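Local coordinates for viral structural protein 4 (Bombyx mori cytoplasmic polyhedrosis virus, PDB 6TZ0) that binds GTP and probably serves as the nucleotide-binding cofactor subunit that accompanies the viral RNA-dependent RNA polymerase during transcription inside the virus particle, at residues Leu67-Pro70 and Arg71-Ala74; Val133-Lys136 and Ala137-Glu140; Lys288-Lys291 and Lys292-Tyr296; Thr360-Leu363 and Ser364-Glu368. All blocks are in the same frame, centred on the assembly; numbering follows the deposited sequence.

Interaction 1: Leu67-Pro70 and Arg71-Ala74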
loop_
_atom_site.group_PDB
_atom_site.type_symbol
_atom_site.label_atom_id
_atom_site.label_comp_id
_atom_site.label_asym_id
_atom_site.label_seq_id
_atom_site.Cartn_x
_atom_site.Cartn_y
_atom_site.Cartn_z
ATOM N N LEU B 67 28.206 5.304 -16.510
ATOM C CA LEU B 67 28.759 6.282 -17.433
ATOM C C LEU B 67 27.968 7.580 -17.336
ATOM O O LEU B 67 26.746 7.562 -17.177
ATOM C CB LEU B 67 28.742 5.750 -18.865
ATOM C CG LEU B 67 29.658 4.550 -19.084
ATOM C CD1 LEU B 67 29.439 3.954 -20.453
ATOM C CD2 LEU B 67 31.105 4.942 -18.898
ATOM N N ILE B 68 28.673 8.707 -17.439
ATOM C CA ILE B 68 28.100 9.989 -17.037
ATOM C C ILE B 68 27.198 10.575 -18.124
ATOM O O ILE B 68 26.293 11.365 -17.830
ATOM C CB ILE B 68 29.248 10.930 -16.625
ATOM C CG1 ILE B 68 30.053 10.273 -15.512
ATOM C CG2 ILE B 68 28.759 12.263 -16.073
ATOM C CD1 ILE B 68 29.231 10.002 -14.271
ATOM N N ASN B 69 27.358 10.174 -19.381
ATOM C CA ASN B 69 26.415 10.582 -20.421
ATOM C C ASN B 69 26.374 9.482 -21.461
ATOM O O ASN B 69 27.086 9.535 -22.469
ATOM C CB ASN B 69 26.803 11.923 -21.043
ATOM C CG ASN B 69 25.678 12.550 -21.839
ATOM O OD1 ASN B 69 24.611 11.966 -22.001
ATOM N ND2 ASN B 69 25.904 13.763 -22.318
ATOM N N PRO B 70 25.542 8.455 -21.248
ATOM C CA PRO B 70 25.551 7.302 -22.158
ATOM C C PRO B 70 25.025 7.595 -23.553
ATOM O O PRO B 70 25.408 6.880 -24.484
ATOM C CB PRO B 70 24.677 6.275 -21.428
ATOM C CG PRO B 70 23.821 7.073 -20.527
ATOM C CD PRO B 70 24.646 8.240 -20.100
ATOM N N ARG B 71 24.199 8.628 -23.744
ATOM C CA ARG B 71 23.824 9.008 -25.102
ATOM C C ARG B 71 25.010 9.601 -25.853
ATOM O O ARG B 71 25.203 9.319 -27.041
ATOM C CB ARG B 71 22.649 9.988 -25.080
ATOM C CG ARG B 71 22.152 10.355 -26.467
ATOM C CD ARG B 71 20.869 11.160 -26.475
ATOM N NE ARG B 71 20.986 12.428 -25.767
ATOM C CZ ARG B 71 20.173 12.809 -24.787
ATOM N NH1 ARG B 71 20.349 13.977 -24.189
ATOM N NH2 ARG B 71 19.155 12.039 -24.434
ATOM N N MET B 72 25.842 10.380 -25.159
ATOM C CA MET B 72 27.036 10.957 -25.769
ATOM C C MET B 72 28.047 9.879 -26.140
ATOM O O MET B 72 28.590 9.887 -27.251
ATOM C CB MET B 72 27.663 11.964 -24.814
ATOM C CG MET B 72 28.804 12.754 -25.396
ATOM S SD MET B 72 28.247 13.963 -26.595
ATOM C CE MET B 72 27.497 15.152 -25.491
ATOM N N TYR B 73 28.310 8.946 -25.214
ATOM C CA TYR B 73 29.192 7.813 -25.494
ATOM C C TYR B 73 28.660 6.953 -26.633
ATOM O O TYR B 73 29.433 6.493 -27.484
ATOM C CB TYR B 73 29.371 6.949 -24.243
ATOM C CG TYR B 73 30.332 7.450 -23.187
ATOM C CD1 TYR B 73 31.702 7.280 -23.335
ATOM C CD2 TYR B 73 29.870 8.028 -22.015
ATOM C CE1 TYR B 73 32.579 7.713 -22.368
ATOM C CE2 TYR B 73 30.742 8.463 -21.044
ATOM C CZ TYR B 73 32.093 8.301 -21.225
ATOM O OH TYR B 73 32.959 8.734 -20.253
ATOM N N ALA B 74 27.343 6.735 -26.663
ATOM C CA ALA B 74 26.732 5.937 -27.717
ATOM C C ALA B 74 26.885 6.599 -29.077
ATOM O O ALA B 74 27.192 5.925 -30.065
ATOM C CB ALA B 74 25.258 5.699 -27.400
#

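Interaction 2: Val133-Lys136 and Ala137-Glu140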
loop_
_atom_site.group_PDB
_atom_site.type_symbol
_atom_site.label_atom_id
_atom_site.label_comp_id
_atom_site.label_asym_id
_atom_site.label_seq_id
_atom_site.Cartn_x
_atom_site.Cartn_y
_atom_site.Cartn_z
ATOM N N VAL B 133 36.434 19.332 -16.064
ATOM C CA VAL B 133 36.422 18.139 -15.222
ATOM C C VAL B 133 35.225 17.252 -15.556
ATOM O O VAL B 133 35.332 16.021 -15.575
ATOM C CB VAL B 133 36.434 18.562 -13.741
ATOM C CG1 VAL B 133 36.411 17.353 -12.814
ATOM C CG2 VAL B 133 37.644 19.432 -13.459
ATOM N N THR B 134 34.076 17.861 -15.852
ATOM C CA THR B 134 32.891 17.084 -16.189
ATOM C C THR B 134 32.983 16.437 -17.567
ATOM O O THR B 134 32.297 15.441 -17.815
ATOM C CB THR B 134 31.646 17.969 -16.121
ATOM O OG1 THR B 134 31.790 19.062 -17.033
ATOM C CG2 THR B 134 31.448 18.512 -14.715
ATOM N N TYR B 135 33.817 16.972 -18.459
ATOM C CA TYR B 135 33.945 16.484 -19.825
ATOM C C TYR B 135 35.318 15.897 -20.119
ATOM O O TYR B 135 35.687 15.782 -21.287
ATOM C CB TYR B 135 33.654 17.607 -20.820
ATOM C CG TYR B 135 32.207 17.996 -20.936
ATOM C CD1 TYR B 135 31.337 17.259 -21.724
ATOM C CD2 TYR B 135 31.711 19.109 -20.273
ATOM C CE1 TYR B 135 30.012 17.612 -21.843
ATOM C CE2 TYR B 135 30.382 19.469 -20.382
ATOM C CZ TYR B 135 29.539 18.715 -21.170
ATOM O OH TYR B 135 28.216 19.069 -21.287
ATOM N N LYS B 136 36.079 15.527 -19.092
ATOM C CA LYS B 136 37.440 15.046 -19.314
ATOM C C LYS B 136 37.446 13.664 -19.957
ATOM O O LYS B 136 38.225 13.402 -20.889
ATOM C CB LYS B 136 38.196 15.026 -17.989
ATOM C CG LYS B 136 39.631 14.568 -18.097
ATOM C CD LYS B 136 40.323 14.675 -16.758
ATOM C CE LYS B 136 39.817 13.608 -15.804
ATOM N NZ LYS B 136 40.552 13.632 -14.513
ATOM N N ALA B 137 36.570 12.778 -19.480
ATOM C CA ALA B 137 36.478 11.428 -20.020
ATOM C C ALA B 137 35.984 11.433 -21.459
ATOM O O ALA B 137 36.444 10.634 -22.285
ATOM C CB ALA B 137 35.555 10.592 -19.142
ATOM N N LEU B 138 35.060 12.340 -21.779
ATOM C CA LEU B 138 34.582 12.461 -23.148
ATOM C C LEU B 138 35.657 13.008 -24.077
ATOM O O LEU B 138 35.711 12.609 -25.241
ATOM C CB LEU B 138 33.331 13.335 -23.191
ATOM C CG LEU B 138 32.085 12.738 -22.537
ATOM C CD1 LEU B 138 30.959 13.742 -22.506
ATOM C CD2 LEU B 138 31.646 11.481 -23.252
ATOM N N THR B 139 36.536 13.889 -23.586
ATOM C CA THR B 139 37.662 14.330 -24.405
ATOM C C THR B 139 38.647 13.201 -24.660
ATOM O O THR B 139 39.204 13.097 -25.758
ATOM C CB THR B 139 38.391 15.504 -23.757
ATOM O OG1 THR B 139 38.768 15.164 -22.417
ATOM C CG2 THR B 139 37.547 16.751 -23.775
ATOM N N GLU B 140 38.884 12.357 -23.655
ATOM C CA GLU B 140 39.787 11.223 -23.837
ATOM C C GLU B 140 39.229 10.218 -24.844
ATOM O O GLU B 140 39.948 9.759 -25.747
ATOM C CB GLU B 140 40.048 10.570 -22.484
ATOM C CG GLU B 140 41.041 9.442 -22.495
ATOM C CD GLU B 140 41.318 8.921 -21.104
ATOM O OE1 GLU B 140 40.746 9.475 -20.143
ATOM O OE2 GLU B 140 42.096 7.956 -20.966
#

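Interaction 3: Lys288-Lys291 and Lys292-Tyr296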
loop_
_atom_site.group_PDB
_atom_site.type_symbol
_atom_site.label_atom_id
_atom_site.label_comp_id
_atom_site.label_asym_id
_atom_site.label_seq_id
_atom_site.Cartn_x
_atom_site.Cartn_y
_atom_site.Cartn_z
ATOM N N LYS B 288 14.395 -47.477 -25.528
ATOM C CA LYS B 288 15.806 -47.699 -25.261
ATOM C C LYS B 288 16.448 -46.395 -24.814
ATOM O O LYS B 288 16.287 -45.363 -25.476
ATOM C CB LYS B 288 16.501 -48.232 -26.508
ATOM C CG LYS B 288 17.972 -48.505 -26.321
ATOM C CD LYS B 288 18.574 -49.120 -27.563
ATOM C CE LYS B 288 20.055 -49.383 -27.381
ATOM N NZ LYS B 288 20.652 -50.014 -28.586
ATOM N N GLU B 289 17.153 -46.451 -23.678
ATOM C CA GLU B 289 17.822 -45.302 -23.050
ATOM C C GLU B 289 16.845 -44.165 -22.756
ATOM O O GLU B 289 17.178 -42.990 -22.905
ATOM C CB GLU B 289 18.997 -44.801 -23.894
ATOM C CG GLU B 289 20.076 -45.838 -24.146
ATOM C CD GLU B 289 20.804 -46.271 -22.893
ATOM O OE1 GLU B 289 20.948 -45.452 -21.963
ATOM O OE2 GLU B 289 21.238 -47.439 -22.843
ATOM N N TYR B 290 15.636 -44.528 -22.316
ATOM C CA TYR B 290 14.580 -43.550 -22.072
ATOM C C TYR B 290 14.907 -42.624 -20.913
ATOM O O TYR B 290 14.589 -41.431 -20.960
ATOM C CB TYR B 290 13.253 -44.264 -21.808
ATOM C CG TYR B 290 12.172 -43.347 -21.284
ATOM C CD1 TYR B 290 11.548 -42.434 -22.117
ATOM C CD2 TYR B 290 11.789 -43.384 -19.947
ATOM C CE1 TYR B 290 10.575 -41.585 -21.637
ATOM C CE2 TYR B 290 10.824 -42.538 -19.461
ATOM C CZ TYR B 290 10.218 -41.644 -20.310
ATOM O OH TYR B 290 9.247 -40.806 -19.823
ATOM N N LYS B 291 15.519 -43.155 -19.856
ATOM C CA LYS B 291 15.695 -42.372 -18.640
ATOM C C LYS B 291 16.751 -41.289 -18.816
ATOM O O LYS B 291 16.612 -40.200 -18.252
ATOM C CB LYS B 291 16.043 -43.301 -17.478
ATOM C CG LYS B 291 16.058 -42.630 -16.123
ATOM C CD LYS B 291 16.430 -43.599 -15.019
ATOM C CE LYS B 291 15.291 -44.554 -14.711
ATOM N NZ LYS B 291 14.146 -43.854 -14.074
ATOM N N LYS B 292 17.785 -41.551 -19.619
ATOM C CA LYS B 292 18.773 -40.521 -19.922
ATOM C C LYS B 292 18.168 -39.402 -20.755
ATOM O O LYS B 292 18.479 -38.223 -20.541
ATOM C CB LYS B 292 19.962 -41.137 -20.651
ATOM C CG LYS B 292 20.805 -42.061 -19.814
ATOM C CD LYS B 292 21.983 -42.565 -20.617
ATOM C CE LYS B 292 22.827 -43.528 -19.814
ATOM N NZ LYS B 292 23.939 -44.069 -20.626
ATOM N N LEU B 293 17.302 -39.756 -21.709
ATOM C CA LEU B 293 16.589 -38.755 -22.494
ATOM C C LEU B 293 15.668 -37.922 -21.617
ATOM O O LEU B 293 15.568 -36.705 -21.795
ATOM C CB LEU B 293 15.780 -39.430 -23.598
ATOM C CG LEU B 293 16.493 -40.129 -24.744
ATOM C CD1 LEU B 293 15.470 -40.837 -25.594
ATOM C CD2 LEU B 293 17.242 -39.114 -25.561
ATOM N N LEU B 294 14.971 -38.570 -20.684
ATOM C CA LEU B 294 14.086 -37.860 -19.768
ATOM C C LEU B 294 14.861 -36.933 -18.845
ATOM O O LEU B 294 14.425 -35.809 -18.576
ATOM C CB LEU B 294 13.277 -38.862 -18.949
ATOM C CG LEU B 294 12.321 -38.297 -17.895
ATOM C CD1 LEU B 294 11.210 -37.521 -18.549
ATOM C CD2 LEU B 294 11.761 -39.393 -17.019
ATOM N N PHE B 295 16.019 -37.374 -18.361
ATOM C CA PHE B 295 16.770 -36.547 -17.432
ATOM C C PHE B 295 17.549 -35.443 -18.127
ATOM O O PHE B 295 17.905 -34.461 -17.473
ATOM C CB PHE B 295 17.742 -37.391 -16.597
ATOM C CG PHE B 295 17.081 -38.287 -15.577
ATOM C CD1 PHE B 295 15.727 -38.191 -15.298
ATOM C CD2 PHE B 295 17.833 -39.197 -14.861
ATOM C CE1 PHE B 295 15.135 -39.011 -14.366
ATOM C CE2 PHE B 295 17.245 -40.012 -13.918
ATOM C CZ PHE B 295 15.895 -39.915 -13.673
ATOM N N TYR B 296 17.828 -35.566 -19.428
ATOM C CA TYR B 296 18.721 -34.610 -20.072
ATOM C C TYR B 296 18.223 -34.047 -21.400
ATOM O O TYR B 296 19.013 -33.429 -22.114
ATOM C CB TYR B 296 20.102 -35.242 -20.277
ATOM C CG TYR B 296 20.793 -35.537 -18.980
ATOM C CD1 TYR B 296 21.408 -34.528 -18.263
ATOM C CD2 TYR B 296 20.804 -36.816 -18.453
ATOM C CE1 TYR B 296 22.029 -34.787 -17.065
ATOM C CE2 TYR B 296 21.421 -37.085 -17.256
ATOM C CZ TYR B 296 22.033 -36.068 -16.569
ATOM O OH TYR B 296 22.650 -36.334 -15.374
#

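Interaction 4: Thr360-Leu363 and Ser364-Glu368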
loop_
_atom_site.group_PDB
_atom_site.type_symbol
_atom_site.label_atom_id
_atom_site.label_comp_id
_atom_site.label_asym_id
_atom_site.label_seq_id
_atom_site.Cartn_x
_atom_site.Cartn_y
_atom_site.Cartn_z
ATOM N N THR B 360 7.093 -38.462 -11.406
ATOM C CA THR B 360 7.482 -39.197 -10.208
ATOM C C THR B 360 8.820 -39.891 -10.403
ATOM O O THR B 360 9.638 -39.944 -9.475
ATOM C CB THR B 360 6.411 -40.217 -9.836
ATOM O OG1 THR B 360 6.260 -41.157 -10.903
ATOM C CG2 THR B 360 5.092 -39.532 -9.585
ATOM N N SER B 361 9.065 -40.401 -11.611
ATOM C CA SER B 361 10.317 -41.085 -11.908
ATOM C C SER B 361 11.507 -40.135 -11.842
ATOM O O SER B 361 12.601 -40.532 -11.426
ATOM C CB SER B 361 10.232 -41.740 -13.283
ATOM O OG SER B 361 11.453 -42.368 -13.620
ATOM N N PHE B 362 11.320 -38.880 -12.241
ATOM C CA PHE B 362 12.406 -37.925 -12.069
ATOM C C PHE B 362 12.530 -37.460 -10.628
ATOM O O PHE B 362 13.645 -37.368 -10.106
ATOM C CB PHE B 362 12.237 -36.715 -12.983
ATOM C CG PHE B 362 13.239 -35.630 -12.711
ATOM C CD1 PHE B 362 14.568 -35.803 -13.032
ATOM C CD2 PHE B 362 12.851 -34.444 -12.114
ATOM C CE1 PHE B 362 15.487 -34.821 -12.761
ATOM C CE2 PHE B 362 13.769 -33.460 -11.844
ATOM C CZ PHE B 362 15.086 -33.649 -12.169
ATOM N N LEU B 363 11.410 -37.139 -9.978
ATOM C CA LEU B 363 11.498 -36.530 -8.657
ATOM C C LEU B 363 11.929 -37.513 -7.575
ATOM O O LEU B 363 12.451 -37.072 -6.546
ATOM C CB LEU B 363 10.173 -35.865 -8.302
ATOM C CG LEU B 363 9.918 -34.566 -9.063
ATOM C CD1 LEU B 363 8.514 -34.067 -8.855
ATOM C CD2 LEU B 363 10.908 -33.521 -8.607
ATOM N N SER B 364 11.801 -38.822 -7.808
ATOM C CA SER B 364 12.399 -39.793 -6.896
ATOM C C SER B 364 13.924 -39.715 -6.924
ATOM O O SER B 364 14.577 -39.677 -5.872
ATOM C CB SER B 364 11.925 -41.196 -7.255
ATOM O OG SER B 364 12.421 -41.580 -8.521
ATOM N N THR B 365 14.506 -39.669 -8.122
ATOM C CA THR B 365 15.953 -39.531 -8.259
ATOM C C THR B 365 16.426 -38.170 -7.764
ATOM O O THR B 365 17.506 -38.058 -7.172
ATOM C CB THR B 365 16.341 -39.750 -9.722
ATOM O OG1 THR B 365 15.855 -41.025 -10.151
ATOM C CG2 THR B 365 17.846 -39.722 -9.915
ATOM N N TYR B 366 15.614 -37.133 -7.978
ATOM C CA TYR B 366 15.927 -35.806 -7.457
ATOM C C TYR B 366 15.971 -35.804 -5.933
ATOM O O TYR B 366 16.871 -35.203 -5.333
ATOM C CB TYR B 366 14.896 -34.795 -7.962
ATOM C CG TYR B 366 15.122 -33.375 -7.495
ATOM C CD1 TYR B 366 16.057 -32.559 -8.108
ATOM C CD2 TYR B 366 14.390 -32.849 -6.442
ATOM C CE1 TYR B 366 16.255 -31.264 -7.682
ATOM C CE2 TYR B 366 14.594 -31.563 -6.004
ATOM C CZ TYR B 366 15.529 -30.777 -6.621
ATOM O OH TYR B 366 15.722 -29.489 -6.187
ATOM N N ALA B 367 15.022 -36.496 -5.293
ATOM C CA ALA B 367 15.005 -36.574 -3.838
ATOM C C ALA B 367 16.192 -37.368 -3.308
ATOM O O ALA B 367 16.775 -37.004 -2.277
ATOM C CB ALA B 367 13.691 -37.191 -3.371
ATOM N N GLU B 368 16.582 -38.435 -4.016
ATOM C CA GLU B 368 17.767 -39.197 -3.623
ATOM C C GLU B 368 19.037 -38.359 -3.722
ATOM O O GLU B 368 19.873 -38.375 -2.809
ATOM C CB GLU B 368 17.901 -40.443 -4.489
ATOM C CG GLU B 368 16.828 -41.474 -4.265
ATOM C CD GLU B 368 16.947 -42.626 -5.234
ATOM O OE1 GLU B 368 17.792 -42.539 -6.149
ATOM O OE2 GLU B 368 16.197 -43.614 -5.090
#

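Interaction 1: Leu67-Pro70 and Arg71-Ala74
Tyr-73 CG is anti to its own carbonyl carbon (chi1 -78°), which swings the ring back over the start of the helix toward Leu-67. Asn-69 has CG opposite the backbone N (chi1 -165°), and its amide lies beside Met-72. The Tyr-73 ring takes Leu-67 over one face. Leu-67 CD2 sits above that face, displaced toward the rim, and Leu-67 CB comes within 4.0 Å of Tyr-73 CE2. Pro-70 CA lies at the ring edge, near its plane. The Asn-69 amide meets the Met-72 chain obliquely, with Asn-69 ND2 3.5 Å from Met-72 CB. Met-72 bends at chi2 and chi3, and its CE returns to within 3.8 Å of the same Asn-69 ND2.

This is the N-terminal end of helix 70-79. Asn-69 holds the N-cap position and Pro-70 begins the first turn, where its ring nitrogen, which has no hydrogen, is not asked to donate to a preceding carbonyl. Two backbone bonds close the turn. Tyr-73 N donates to Asn-69 O at 3.1 Å. Ala-74 N donates to Pro-70 O at 2.9 Å.

Leu-67 and Tyr-73 also pack on Leu-56 of helix 41-60, and Tyr-73 reaches Leu-175 of helix 170-176. The turn also borders a second protein. Asn-69 and Arg-71 pack on Leu-943 of the RNA-dependent RNA polymerase chain, and Pro-70 packs on Gln-939 of that chain.

Interaction 2: Val133-Lys136 and Ala137-Glu140
Tyr-135 and Leu-138 make the apolar part of this contact. Leu-138 CD1 comes within 3.6 Å of Tyr-135 CD1 and also lies near CE1, so one methyl meets the CD1-CE1 bond of the ring obliquely. Both side chains have CG anti to the carbonyl carbon (chi1 -73° in Tyr-135), and this brings the ring and the leucine branch together.

The backbone bonds are those of a starting helix. Tyr-135 is the N-cap residue and the third residue of a type I beta turn from Val-133 to Lys-136, which leads into the helix. Thr-139 N donates to Tyr-135 O at 3.1 Å. Glu-140 N donates to Lys-136 O at 3.0 Å.

One side-chain hydroxyl joins the backbone pattern. Thr-139 OG1 stands between its own backbone N and carbonyl carbon (chi1 54°) and faces back down the helix to Lys-136 O. The modelled separation is very short, so its exact length is doubtful.

The polar end of Glu-140 looks elsewhere, to a salt bridge with Lys-58 of helix 41-60. Leu-138 packs on Met-72, Tyr-73 and Met-76 of helix 70-79, and Ala-137 touches Tyr-73 of helix 70-79 and His-59 of helix 41-60. The start of helix 136-146 thus lies against two earlier helices, while Thr-139 touches Val-84 and Val-86 in the loop after helix 70-79.

Interaction 3: Lys288-Lys291 and Lys292-Tyr296
Glu-289 and Lys-292 form the salt bridge of this turn. Their side chains run alongside each other, with Glu-289 OE1 3.6 Å from Lys-292 NZ. The same oxygen is nearer the lysine methylenes, at 3.3 Å from Lys-292 CD. Glu-289 OE1 therefore lies along the methylenes as much as at the ammonium end. The stronger polar partner of Lys-292 NZ is the backbone oxygen Asp-277 O, to which it is hydrogen-bonded.

Lys-291 and Phe-295 make a CH-pi contact. Lys-291 CG lies 3.9 Å from the centroid of the Phe-295 ring, 23° off the ring normal, and the two chains point the same way. Lys-291 CG is opposite its backbone N (chi1 -172°), which sends the aliphatic chain along one ring face. Tyr-290 and Leu-294 add an apolar pair, Tyr-290 CE2 to Leu-294 CD2 at 4.1 Å, and Leu-294 CB lies over one face of the tyrosine ring.

The backbone bonds begin at the N-cap, Glu-289. Leu-293 N makes a weak bond to Glu-289 O. Leu-294 N to Tyr-290 O and Phe-295 N to Lys-291 O are both 2.9 Å. Leu-293 packs on strands 255-261 and 266-271 of the antiparallel sheet.

Lys-291 uses its methylenes for the ring and bends at chi3 and chi4, so that its ammonium end reaches Ser-361, a residue of the GTP site. A positive charge placed there would probably favour a nearby phosphate.

Interaction 4: Thr360-Leu363 and Ser364-Glu368
The Phe-362 ring has Tyr-366 CB above one face, displaced toward the rim, and the closest pair is Phe-362 CE2 to Tyr-366 CB at 4.3 Å. The Tyr-366 ring is met at a slant by Leu-363, with Leu-363 CD2 4.2 Å from Tyr-366 CD2. These two side chains run alongside each other and point the same way. Tyr-366 has CG opposite the backbone N (chi1 -180°), which leads its ring away from the turn.

The residues form the first turns of helix 359-374. The sequence and the strand-loop-helix geometry around them are consistent with a Walker A motif (P-loop). Thr-360 and Ser-361 belong to GTP sites seen in this protein, although no GTP is bound to this chain.

Below that end the helix is regular. Ser-364 N donates to Thr-360 O at 3.0 Å and Tyr-366 N to Phe-362 O at 2.9 Å. Ala-367 N reaches Leu-363 O at 2.9 Å. Ser-364 adds a side-chain bond. Its OG stands between the backbone N and the carbonyl carbon (chi1 66°) and donates to Ser-361 O at 3.1 Å, from above the carbonyl plane. The polar hydroxyl is thus turned back onto the helix backbone.

Toward the parallel sheet, Leu-363 packs on Glu-488 and His-380 and Tyr-366 on Ile-486. Phe-362 and Tyr-366 both reach Met-550 of helix 547-556.

In the fold
The four contacts form two pairs on opposite sides of the chain's centre. Interactions 1 and 2 touch, where the starts of helices 70-79 and 136-146 meet through Tyr-73, Ala-137 and Leu-138. Interaction 1 is partly buried and borders the polymerase chain. Interaction 2 is a surface contact. Interactions 3 and 4 also touch, through Phe-295 with Thr-365 and with Phe-362, the two ring planes meeting at about 65°. Both are partly buried and closer to the chain's centre. Interaction 3 alone has a salt bridge within its segments. A serine hydroxyl bonds to a helix carbonyl in interaction 4; the threonine counterpart in interaction 2 is modelled too short to be relied on. Only interaction 4 contains GTP-site residues.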